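Long-range contacts in type II restriction enzyme BsoBI (Geobacillus stearothermophilus, PDB 1DC1), which cuts double-stranded DNA as a homodimer, recognising the degenerate sequence 5'-CYCGRG-3' and cleaving after its first cytosine: residues Tyr157-Ser162 with Thr182-Ile187; Lys194-Met199 with Leu215-Pro220; Ile202-Val207 with Asn266-Lys271. One frame throughout, in Å; residues are numbered along the deposited sequence.

The three contacts follow the chain through the catalytic domain of a PD-(D/E)XK nuclease. Contacts 1 and 2 lie in the same mixed sheet, their centres about 13 Å apart: contact 1 pairs strand 157-161 with strand 184-191, which in turn neighbours strand 194-199 of contact 2. Contact 1 closes before contact 2 opens. Contacts 2 and 3 instead interleave, because 202-207 falls between 194-199 and 215-220 along the chain; their centres are about 17 Å apart. Together they run from near one flank of the sheet to helix 247-270. In contact 3 the V207 side chain lies about 8 Å from that of E240 and the V204 side chain about 9 Å from that of D212, both predicted magnesium ligands.

Contact 1. Residues Tyr157-Ser162 with Thr182-Ile187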
loop_
_atom_site.group_PDB
_atom_site.type_symbol
_atom_site.label_atom_id
_atom_site.label_comp_id
_atom_site.label_asym_id
_atom_site.label_seq_id
_atom_site.Cartn_x
_atom_site.Cartn_y
_atom_site.Cartn_z
ATOM N N TYR D 157 -6.456 3.154 -36.043
ATOM C CA TYR D 157 -6.105 2.124 -35.094
ATOM C C TYR D 157 -7.330 1.232 -34.833
ATOM O O TYR D 157 -8.437 1.541 -35.282
ATOM C CB TYR D 157 -5.574 2.776 -33.793
ATOM C CG TYR D 157 -6.595 3.601 -33.034
ATOM C CD1 TYR D 157 -7.509 2.972 -32.145
ATOM C CD2 TYR D 157 -6.661 4.992 -33.197
ATOM C CE1 TYR D 157 -8.467 3.691 -31.424
ATOM C CE2 TYR D 157 -7.613 5.738 -32.493
ATOM C CZ TYR D 157 -8.527 5.069 -31.592
ATOM O OH TYR D 157 -9.491 5.773 -30.865
ATOM N N LYS D 158 -7.100 0.097 -34.172
ATOM C CA LYS D 158 -8.159 -0.811 -33.773
ATOM C C LYS D 158 -8.056 -0.853 -32.266
ATOM O O LYS D 158 -6.986 -0.563 -31.716
ATOM C CB LYS D 158 -7.919 -2.194 -34.349
ATOM C CG LYS D 158 -7.713 -2.153 -35.854
ATOM C CD LYS D 158 -7.521 -3.523 -36.393
ATOM C CE LYS D 158 -8.819 -4.079 -36.854
ATOM N NZ LYS D 158 -8.980 -3.696 -38.268
ATOM N N TRP D 159 -9.165 -1.153 -31.604
ATOM C CA TRP D 159 -9.129 -1.217 -30.179
ATOM C C TRP D 159 -9.825 -2.444 -29.646
ATOM O O TRP D 159 -10.620 -3.071 -30.322
ATOM C CB TRP D 159 -9.728 0.036 -29.607
ATOM C CG TRP D 159 -11.185 0.116 -29.804
ATOM C CD1 TRP D 159 -11.844 0.304 -30.983
ATOM C CD2 TRP D 159 -12.193 0.096 -28.766
ATOM N NE1 TRP D 159 -13.205 0.416 -30.741
ATOM C CE2 TRP D 159 -13.437 0.290 -29.395
ATOM C CE3 TRP D 159 -12.152 -0.065 -27.366
ATOM C CZ2 TRP D 159 -14.634 0.326 -28.672
ATOM C CZ3 TRP D 159 -13.326 -0.026 -26.657
ATOM C CH2 TRP D 159 -14.555 0.169 -27.308
ATOM N N LEU D 160 -9.490 -2.779 -28.412
ATOM C CA LEU D 160 -10.019 -3.937 -27.723
ATOM C C LEU D 160 -10.811 -3.452 -26.505
ATOM O O LEU D 160 -10.320 -2.704 -25.657
ATOM C CB LEU D 160 -8.849 -4.882 -27.347
ATOM C CG LEU D 160 -9.179 -6.345 -27.054
ATOM C CD1 LEU D 160 -9.780 -7.066 -28.278
ATOM C CD2 LEU D 160 -7.914 -7.024 -26.606
ATOM N N ASP D 161 -12.060 -3.876 -26.461
ATOM C CA ASP D 161 -12.981 -3.478 -25.416
ATOM C C ASP D 161 -12.765 -4.282 -24.142
ATOM O O ASP D 161 -12.995 -5.502 -24.134
ATOM C CB ASP D 161 -14.398 -3.689 -25.947
ATOM C CG ASP D 161 -15.437 -2.905 -25.170
ATOM O OD1 ASP D 161 -15.302 -2.791 -23.930
ATOM O OD2 ASP D 161 -16.391 -2.410 -25.803
ATOM N N SER D 162 -12.316 -3.606 -23.074
ATOM C CA SER D 162 -12.055 -4.249 -21.771
ATOM C C SER D 162 -13.287 -5.006 -21.223
ATOM O O SER D 162 -13.143 -5.974 -20.456
ATOM C CB SER D 162 -11.617 -3.208 -20.768
ATOM O OG SER D 162 -12.698 -2.317 -20.577
ATOM N N THR D 182 -11.905 5.035 -21.953
ATOM C CA THR D 182 -12.640 4.541 -20.798
ATOM C C THR D 182 -12.778 3.040 -20.833
ATOM O O THR D 182 -12.880 2.386 -19.796
ATOM C CB THR D 182 -14.081 5.109 -20.761
ATOM O OG1 THR D 182 -14.033 6.528 -20.598
ATOM C CG2 THR D 182 -14.835 4.489 -19.622
ATOM N N PHE D 183 -12.804 2.484 -22.035
ATOM C CA PHE D 183 -12.990 1.043 -22.177
ATOM C C PHE D 183 -11.991 0.293 -22.998
ATOM O O PHE D 183 -12.265 -0.813 -23.435
ATOM C CB PHE D 183 -14.351 0.772 -22.766
ATOM C CG PHE D 183 -15.453 1.159 -21.867
ATOM C CD1 PHE D 183 -15.574 0.543 -20.616
ATOM C CD2 PHE D 183 -16.361 2.127 -22.262
ATOM C CE1 PHE D 183 -16.587 0.874 -19.763
ATOM C CE2 PHE D 183 -17.383 2.477 -21.429
ATOM C CZ PHE D 183 -17.503 1.843 -20.161
ATOM N N ALA D 184 -10.839 0.896 -23.224
ATOM C CA ALA D 184 -9.836 0.244 -24.010
ATOM C C ALA D 184 -8.806 -0.519 -23.184
ATOM O O ALA D 184 -8.088 0.056 -22.349
ATOM C CB ALA D 184 -9.138 1.248 -24.938
ATOM N N LYS D 185 -8.754 -1.825 -23.475
ATOM C CA LYS D 185 -7.837 -2.798 -22.890
ATOM C C LYS D 185 -6.553 -2.805 -23.739
ATOM O O LYS D 185 -5.476 -3.122 -23.262
ATOM C CB LYS D 185 -8.544 -4.185 -22.895
ATOM C CG LYS D 185 -7.682 -5.452 -22.769
ATOM C CD LYS D 185 -6.822 -5.435 -21.509
ATOM C CE LYS D 185 -6.015 -6.717 -21.347
ATOM N NZ LYS D 185 -5.842 -7.005 -19.888
ATOM N N GLY D 186 -6.678 -2.429 -25.008
ATOM C CA GLY D 186 -5.529 -2.417 -25.903
ATOM C C GLY D 186 -5.809 -1.559 -27.132
ATOM O O GLY D 186 -6.968 -1.254 -27.430
ATOM N N ILE D 187 -4.754 -1.169 -27.839
ATOM C CA ILE D 187 -4.873 -0.324 -29.030
ATOM C C ILE D 187 -3.867 -0.903 -29.995
ATOM O O ILE D 187 -2.774 -1.342 -29.578
ATOM C CB ILE D 187 -4.493 1.147 -28.723
ATOM C CG1 ILE D 187 -5.468 1.717 -27.676
ATOM C CG2 ILE D 187 -4.385 1.993 -30.033
ATOM C CD1 ILE D 187 -6.867 1.953 -28.193
#
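The first torsion of W159 (chi1 70°) sets CG between the backbone N and the carbonyl carbon, the start of an indole whose far edge meets F183 O, while in I187, with CG1 anti to the carbonyl carbon, chi2 (-71°) carries CD1 to W159 CB. The setting is an antiparallel pair near one flank of the mixed sheet of a PD-(D/E)XK nuclease, and it illustrates how two neighbouring strands stay bonded where one of them turns a corner. I187 CD1 lies 3.7 Å from W159 CB and also approaches Y157 CE1, whereas its other branch, CG2, reaches Y157 CD1 at 3.9 Å. Both branches of the isoleucine thus meet the tyrosine ring, and CD1 alone also reaches W159 CB; helix 110-152 packs on the same side through I147. W159 and I187 form a non-hydrogen-bonded pair. Farther along, the indole turns its six-membered ring toward the corner: the carbonyl O of F183 lies in the ring plane at the edge, 3.5 Å from CZ3, and A184 CB approaches CE3 obliquely.

Backbone bonds carry the pairing past the bend at K185. L160 N donates to G186 O at 3.1 Å, and the K185 amide gives a nearly straight bond to L160 O at 2.8 Å (N-H...O 168°). K185 CG then lies beside L160 CD2, the two side chains pointing the same way, before the lysine carries NZ off to the carbonyl of Y200. D161 OD1 lies alongside F183 CB, while OD2 of the same carboxylate forms a salt bridge with R163, which also makes a cation-pi contact with the F183 ring. Beyond the bend the S162 amide N donates to F183 O at 2.8 Å.

Contact 2. Residues Lys194-Met199 with Leu215-Pro220; sequences KHRTLM and LFNCEP
T197 and C218 meet through a side-chain hydroxyl: with OG1 anti to its carbonyl carbon (chi1 -56°), the threonine donates from OG1 to C218 O at 2.7 Å, nearly along the C=O axis. The same OG1 is also bonded to S188 OG on strand 184-191. The hydroxyl shows how a short polar side chain can tie a strand to the chain that leaves its neighbour. P220 sets its N 3.3 Å from T197 OG1 but has no hydrogen to offer.

On the T197 side, F216 turns its ring edge to the neighbouring strand. Its CD2 lies 3.4 Å from T197 O, and CE2 meets M199 CG, whose chain bends at chi2 and chi3. On the opposite face L215 CD1 packs on L198 CB at 4.0 Å.

R196 bends at chi2 (-75°), and its guanidinium comes back to the preceding residue. NH1 reaches H195 O from one face of its carbonyl plane, and C218 N reaches the same O from the other, at 3.1 Å. The guanidinium keeps NE for the C-terminal carboxylate of I323 and presents its edge to N217 OD1 without a bond, their planes steeply inclined. A water bridges that amide oxygen to H195 N, weakly at the latter. Over one face of the H195 ring lies CB of E219, a poorly ordered residue.

T197 and F216 exchange both backbone bonds, the mark of a hydrogen-bonded antiparallel pair, between neighbouring strands in the mixed sheet of the PD-(D/E)XK fold.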
loop_
_atom_site.group_PDB
_atom_site.type_symbol
_atom_site.label_atom_id
_atom_site.label_comp_id
_atom_site.label_asym_id
_atom_site.label_seq_id
_atom_site.Cartn_x
_atom_site.Cartn_y
_atom_site.Cartn_z
ATOM N N LYS D 194 5.135 -1.445 -40.073
ATOM C CA LYS D 194 5.199 -2.274 -38.871
ATOM C C LYS D 194 3.898 -2.207 -38.068
ATOM O O LYS D 194 3.318 -1.125 -37.864
ATOM C CB LYS D 194 6.392 -1.824 -38.034
ATOM C CG LYS D 194 7.625 -1.373 -38.872
ATOM C CD LYS D 194 8.217 -2.546 -39.661
ATOM C CE LYS D 194 8.897 -2.125 -40.961
ATOM N NZ LYS D 194 10.333 -1.990 -40.721
ATOM N N HIS D 195 3.439 -3.385 -37.650
ATOM C CA HIS D 195 2.214 -3.530 -36.850
ATOM C C HIS D 195 2.569 -3.483 -35.378
ATOM O O HIS D 195 3.493 -4.155 -34.936
ATOM C CB HIS D 195 1.521 -4.852 -37.133
ATOM C CG HIS D 195 1.161 -5.022 -38.561
ATOM N ND1 HIS D 195 0.058 -4.415 -39.118
ATOM C CD2 HIS D 195 1.825 -5.622 -39.579
ATOM C CE1 HIS D 195 0.060 -4.633 -40.421
ATOM N NE2 HIS D 195 1.122 -5.362 -40.725
ATOM N N ARG D 196 1.809 -2.722 -34.616
ATOM C CA ARG D 196 2.093 -2.556 -33.212
ATOM C C ARG D 196 0.832 -2.757 -32.402
ATOM O O ARG D 196 -0.202 -2.210 -32.756
ATOM C CB ARG D 196 2.662 -1.134 -32.967
ATOM C CG ARG D 196 3.854 -0.754 -33.859
ATOM C CD ARG D 196 5.081 -1.474 -33.357
ATOM N NE ARG D 196 6.369 -1.200 -34.010
ATOM C CZ ARG D 196 7.042 -2.121 -34.702
ATOM N NH1 ARG D 196 6.528 -3.332 -34.829
ATOM N NH2 ARG D 196 8.263 -1.881 -35.159
ATOM N N THR D 197 0.918 -3.535 -31.316
ATOM C CA THR D 197 -0.233 -3.777 -30.438
ATOM C C THR D 197 0.127 -3.501 -28.952
ATOM O O THR D 197 1.012 -4.156 -28.338
ATOM C CB THR D 197 -0.757 -5.239 -30.617
ATOM O OG1 THR D 197 -1.075 -5.461 -31.994
ATOM C CG2 THR D 197 -2.016 -5.508 -29.768
ATOM N N LEU D 198 -0.553 -2.505 -28.394
ATOM C CA LEU D 198 -0.369 -2.145 -26.998
ATOM C C LEU D 198 -1.482 -2.808 -26.158
ATOM O O LEU D 198 -2.676 -2.773 -26.502
ATOM C CB LEU D 198 -0.417 -0.620 -26.829
ATOM C CG LEU D 198 -0.399 -0.106 -25.376
ATOM C CD1 LEU D 198 1.000 0.289 -25.039
ATOM C CD2 LEU D 198 -1.338 1.100 -25.225
ATOM N N MET D 199 -1.088 -3.443 -25.063
ATOM C CA MET D 199 -2.060 -4.067 -24.179
ATOM C C MET D 199 -1.721 -3.661 -22.752
ATOM O O MET D 199 -0.566 -3.475 -22.428
ATOM C CB MET D 199 -1.965 -5.587 -24.245
ATOM C CG MET D 199 -2.304 -6.195 -25.587
ATOM S SD MET D 199 -4.027 -6.490 -25.840
ATOM C CE MET D 199 -4.543 -7.558 -24.471
ATOM N N LEU D 215 3.963 -3.610 -25.280
ATOM C CA LEU D 215 3.884 -3.257 -26.699
ATOM C C LEU D 215 4.407 -4.424 -27.460
ATOM O O LEU D 215 5.537 -4.832 -27.250
ATOM C CB LEU D 215 4.725 -2.032 -27.063
ATOM C CG LEU D 215 4.529 -1.489 -28.512
ATOM C CD1 LEU D 215 3.093 -1.067 -28.674
ATOM C CD2 LEU D 215 5.391 -0.283 -28.809
ATOM N N PHE D 216 3.588 -4.956 -28.365
ATOM C CA PHE D 216 3.961 -6.125 -29.158
ATOM C C PHE D 216 4.247 -5.791 -30.576
ATOM O O PHE D 216 3.602 -4.923 -31.149
ATOM C CB PHE D 216 2.851 -7.149 -29.217
ATOM C CG PHE D 216 2.571 -7.771 -27.924
ATOM C CD1 PHE D 216 3.318 -8.866 -27.492
ATOM C CD2 PHE D 216 1.572 -7.249 -27.110
ATOM C CE1 PHE D 216 3.070 -9.437 -26.258
ATOM C CE2 PHE D 216 1.306 -7.804 -25.868
ATOM C CZ PHE D 216 2.050 -8.898 -25.440
ATOM N N ASN D 217 5.225 -6.498 -31.120
ATOM C CA ASN D 217 5.593 -6.387 -32.511
ATOM C C ASN D 217 4.689 -7.426 -33.178
ATOM O O ASN D 217 5.067 -8.595 -33.272
ATOM C CB ASN D 217 7.028 -6.830 -32.720
ATOM C CG ASN D 217 7.270 -7.244 -34.124
ATOM O OD1 ASN D 217 6.376 -7.132 -34.974
ATOM N ND2 ASN D 217 8.471 -7.715 -34.407
ATOM N N CYS D 218 3.518 -7.026 -33.645
ATOM C CA CYS D 218 2.606 -7.982 -34.254
ATOM C C CYS D 218 1.205 -7.402 -34.504
ATOM O O CYS D 218 0.689 -6.589 -33.714
ATOM C CB CYS D 218 2.495 -9.222 -33.352
ATOM S SG CYS D 218 1.349 -9.043 -31.959
ATOM N N GLU D 219 0.604 -7.820 -35.619
ATOM C CA GLU D 219 -0.730 -7.375 -35.984
ATOM C C GLU D 219 -1.607 -7.743 -34.787
ATOM O O GLU D 219 -1.333 -8.717 -34.074
ATOM C CB GLU D 219 -1.207 -8.066 -37.281
ATOM C CG GLU D 219 -1.020 -9.615 -37.355
ATOM C CD GLU D 219 0.268 -10.088 -38.104
ATOM O OE1 GLU D 219 0.238 -10.290 -39.359
ATOM O OE2 GLU D 219 1.312 -10.271 -37.418
ATOM N N PRO D 220 -2.656 -6.945 -34.534
ATOM C CA PRO D 220 -3.618 -7.115 -33.434
ATOM C C PRO D 220 -4.260 -8.493 -33.350
ATOM O O PRO D 220 -3.528 -9.494 -33.507
ATOM C CB PRO D 220 -4.659 -6.031 -33.693
ATOM C CG PRO D 220 -4.445 -5.613 -35.140
ATOM C CD PRO D 220 -2.985 -5.779 -35.379
HETATM O O HOH W 1 5.059 -6.291 -37.714
#

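Contact 3. Residues Ile202-Val207 with Asn266-Lys271; sequences ITVSLV and NKFSEK. Unlike the reference sequence in segment 202-207: S205 (reference Pro).
The F268 ring carries L206 CD1 squarely over one face and V204 CG1 at its edge, near the ring plane. Here, in the PD-(D/E)XK nuclease domain, the C-terminal end of helix 247-270 packs on the chain leaving the short strand 202-204, and the example illustrates how one aromatic ring can receive aliphatic groups on both its face and its edge. The CD1 methyl of L206 stands 4.1 Å from the centroid of the F268 ring and only 5° off the normal, a clear CH-pi contact. V204 approaches differently: its CG1, anti to the backbone N (chi1 178°), lies 4.0 Å from F268 CE1, and the two side chains cross at about a right angle. Y235, on strand 235-242, adds an edge-to-face contact with the same ring.

L206 CD1 lies over the ring and against the helix backbone. It also reaches the carbonyl O of K267 at 3.6 Å and K271 CG at 3.9 Å, so one methyl touches K267, F268 and K271. The other branch, CD2, lies near K271 CE.

V207 packs against the aliphatic base of K267, with V207 CG1 3.6 Å from K267 CB, the two side chains crossing obliquely. From there the lysine bends at chi2 (-55°), and its methylenes pass beside the L206 carbonyl. The side chains that touch each other directly do so through carbon atoms, but a water completes a polar link between the segments: it donates to L206 O and accepts from K267 NZ, its oxygen 3.0 Å from each atom.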
loop_
_atom_site.group_PDB
_atom_site.type_symbol
_atom_site.label_atom_id
_atom_site.label_comp_id
_atom_site.label_asym_id
_atom_site.label_seq_id
_atom_site.Cartn_x
_atom_site.Cartn_y
_atom_site.Cartn_z
ATOM N N ILE D 202 -1.046 -7.364 -18.632
ATOM C CA ILE D 202 -0.874 -8.643 -19.251
ATOM C C ILE D 202 0.097 -9.474 -18.439
ATOM O O ILE D 202 1.116 -8.962 -17.947
ATOM C CB ILE D 202 -0.218 -8.391 -20.657
ATOM C CG1 ILE D 202 -1.204 -7.758 -21.608
ATOM C CG2 ILE D 202 0.243 -9.650 -21.290
ATOM C CD1 ILE D 202 -2.607 -8.000 -21.239
ATOM N N THR D 203 -0.185 -10.768 -18.328
ATOM C CA THR D 203 0.746 -11.665 -17.654
ATOM C C THR D 203 1.853 -11.937 -18.665
ATOM O O THR D 203 1.571 -12.360 -19.781
ATOM C CB THR D 203 0.130 -12.998 -17.297
ATOM O OG1 THR D 203 -0.945 -12.784 -16.378
ATOM C CG2 THR D 203 1.217 -13.910 -16.644
ATOM N N VAL D 204 3.097 -11.680 -18.295
ATOM C CA VAL D 204 4.197 -11.907 -19.212
ATOM C C VAL D 204 4.835 -13.224 -18.824
ATOM O O VAL D 204 5.458 -13.373 -17.763
ATOM C CB VAL D 204 5.191 -10.768 -19.135
ATOM C CG1 VAL D 204 6.388 -11.028 -20.063
ATOM C CG2 VAL D 204 4.489 -9.505 -19.523
ATOM N N SER D 205 4.647 -14.199 -19.700
ATOM C CA SER D 205 5.136 -15.540 -19.433
ATOM C C SER D 205 6.593 -15.795 -19.051
ATOM O O SER D 205 6.838 -16.702 -18.244
ATOM C CB SER D 205 4.700 -16.476 -20.551
ATOM O OG SER D 205 3.301 -16.361 -20.699
ATOM N N LEU D 206 7.548 -15.020 -19.567
ATOM C CA LEU D 206 8.940 -15.241 -19.206
ATOM C C LEU D 206 9.200 -14.876 -17.763
ATOM O O LEU D 206 9.943 -15.577 -17.087
ATOM C CB LEU D 206 9.852 -14.391 -20.083
ATOM C CG LEU D 206 10.681 -15.004 -21.204
ATOM C CD1 LEU D 206 11.924 -14.172 -21.393
ATOM C CD2 LEU D 206 10.998 -16.468 -20.893
ATOM N N VAL D 207 8.639 -13.749 -17.307
ATOM C CA VAL D 207 8.840 -13.335 -15.922
ATOM C C VAL D 207 7.788 -13.944 -15.035
ATOM O O VAL D 207 8.020 -14.052 -13.843
ATOM C CB VAL D 207 8.822 -11.789 -15.755
ATOM C CG1 VAL D 207 9.835 -11.185 -16.692
ATOM C CG2 VAL D 207 7.487 -11.230 -16.110
ATOM N N ASN D 266 16.049 -8.993 -16.290
ATOM C CA ASN D 266 16.798 -10.194 -15.969
ATOM C C ASN D 266 16.320 -11.378 -16.809
ATOM O O ASN D 266 17.120 -12.007 -17.516
ATOM C CB ASN D 266 16.667 -10.517 -14.467
ATOM C CG ASN D 266 17.583 -9.630 -13.572
ATOM O OD1 ASN D 266 18.462 -8.907 -14.058
ATOM N ND2 ASN D 266 17.367 -9.698 -12.262
ATOM N N LYS D 267 15.023 -11.662 -16.755
ATOM C CA LYS D 267 14.476 -12.779 -17.490
ATOM C C LYS D 267 14.668 -12.639 -19.009
ATOM O O LYS D 267 15.064 -13.594 -19.704
ATOM C CB LYS D 267 13.005 -12.909 -17.148
ATOM C CG LYS D 267 12.804 -13.510 -15.790
ATOM C CD LYS D 267 13.535 -14.842 -15.718
ATOM C CE LYS D 267 13.228 -15.556 -14.430
ATOM N NZ LYS D 267 12.928 -16.993 -14.699
ATOM N N PHE D 268 14.396 -11.449 -19.541
ATOM C CA PHE D 268 14.550 -11.278 -20.979
ATOM C C PHE D 268 16.025 -11.425 -21.432
ATOM O O PHE D 268 16.300 -12.069 -22.439
ATOM C CB PHE D 268 13.951 -9.919 -21.471
ATOM C CG PHE D 268 12.464 -9.988 -21.818
ATOM C CD1 PHE D 268 11.487 -9.900 -20.806
ATOM C CD2 PHE D 268 12.047 -10.285 -23.119
ATOM C CE1 PHE D 268 10.099 -10.128 -21.089
ATOM C CE2 PHE D 268 10.682 -10.515 -23.426
ATOM C CZ PHE D 268 9.696 -10.439 -22.404
ATOM N N SER D 269 16.964 -10.845 -20.692
ATOM C CA SER D 269 18.364 -10.909 -21.052
ATOM C C SER D 269 18.861 -12.317 -21.126
ATOM O O SER D 269 19.693 -12.630 -21.976
ATOM C CB SER D 269 19.207 -10.177 -20.041
ATOM O OG SER D 269 19.052 -8.801 -20.266
ATOM N N GLU D 270 18.369 -13.140 -20.207
ATOM C CA GLU D 270 18.708 -14.539 -20.147
ATOM C C GLU D 270 18.433 -15.178 -21.473
ATOM O O GLU D 270 19.129 -16.110 -21.883
ATOM C CB GLU D 270 17.850 -15.232 -19.129
ATOM C CG GLU D 270 18.315 -15.015 -17.730
ATOM C CD GLU D 270 17.454 -15.784 -16.773
ATOM O OE1 GLU D 270 16.658 -16.634 -17.269
ATOM O OE2 GLU D 270 17.568 -15.531 -15.549
ATOM N N LYS D 271 17.393 -14.685 -22.122
ATOM C CA LYS D 271 16.986 -15.191 -23.416
ATOM C C LYS D 271 17.666 -14.427 -24.537
ATOM O O LYS D 271 17.388 -14.622 -25.718
ATOM C CB LYS D 271 15.479 -15.041 -23.575
ATOM C CG LYS D 271 14.734 -16.284 -23.148
ATOM C CD LYS D 271 15.309 -16.951 -21.864
ATOM C CE LYS D 271 14.659 -18.344 -21.616
ATOM N NZ LYS D 271 15.620 -19.383 -21.108
HETATM O O HOH W 2 12.126 -17.543 -17.560
#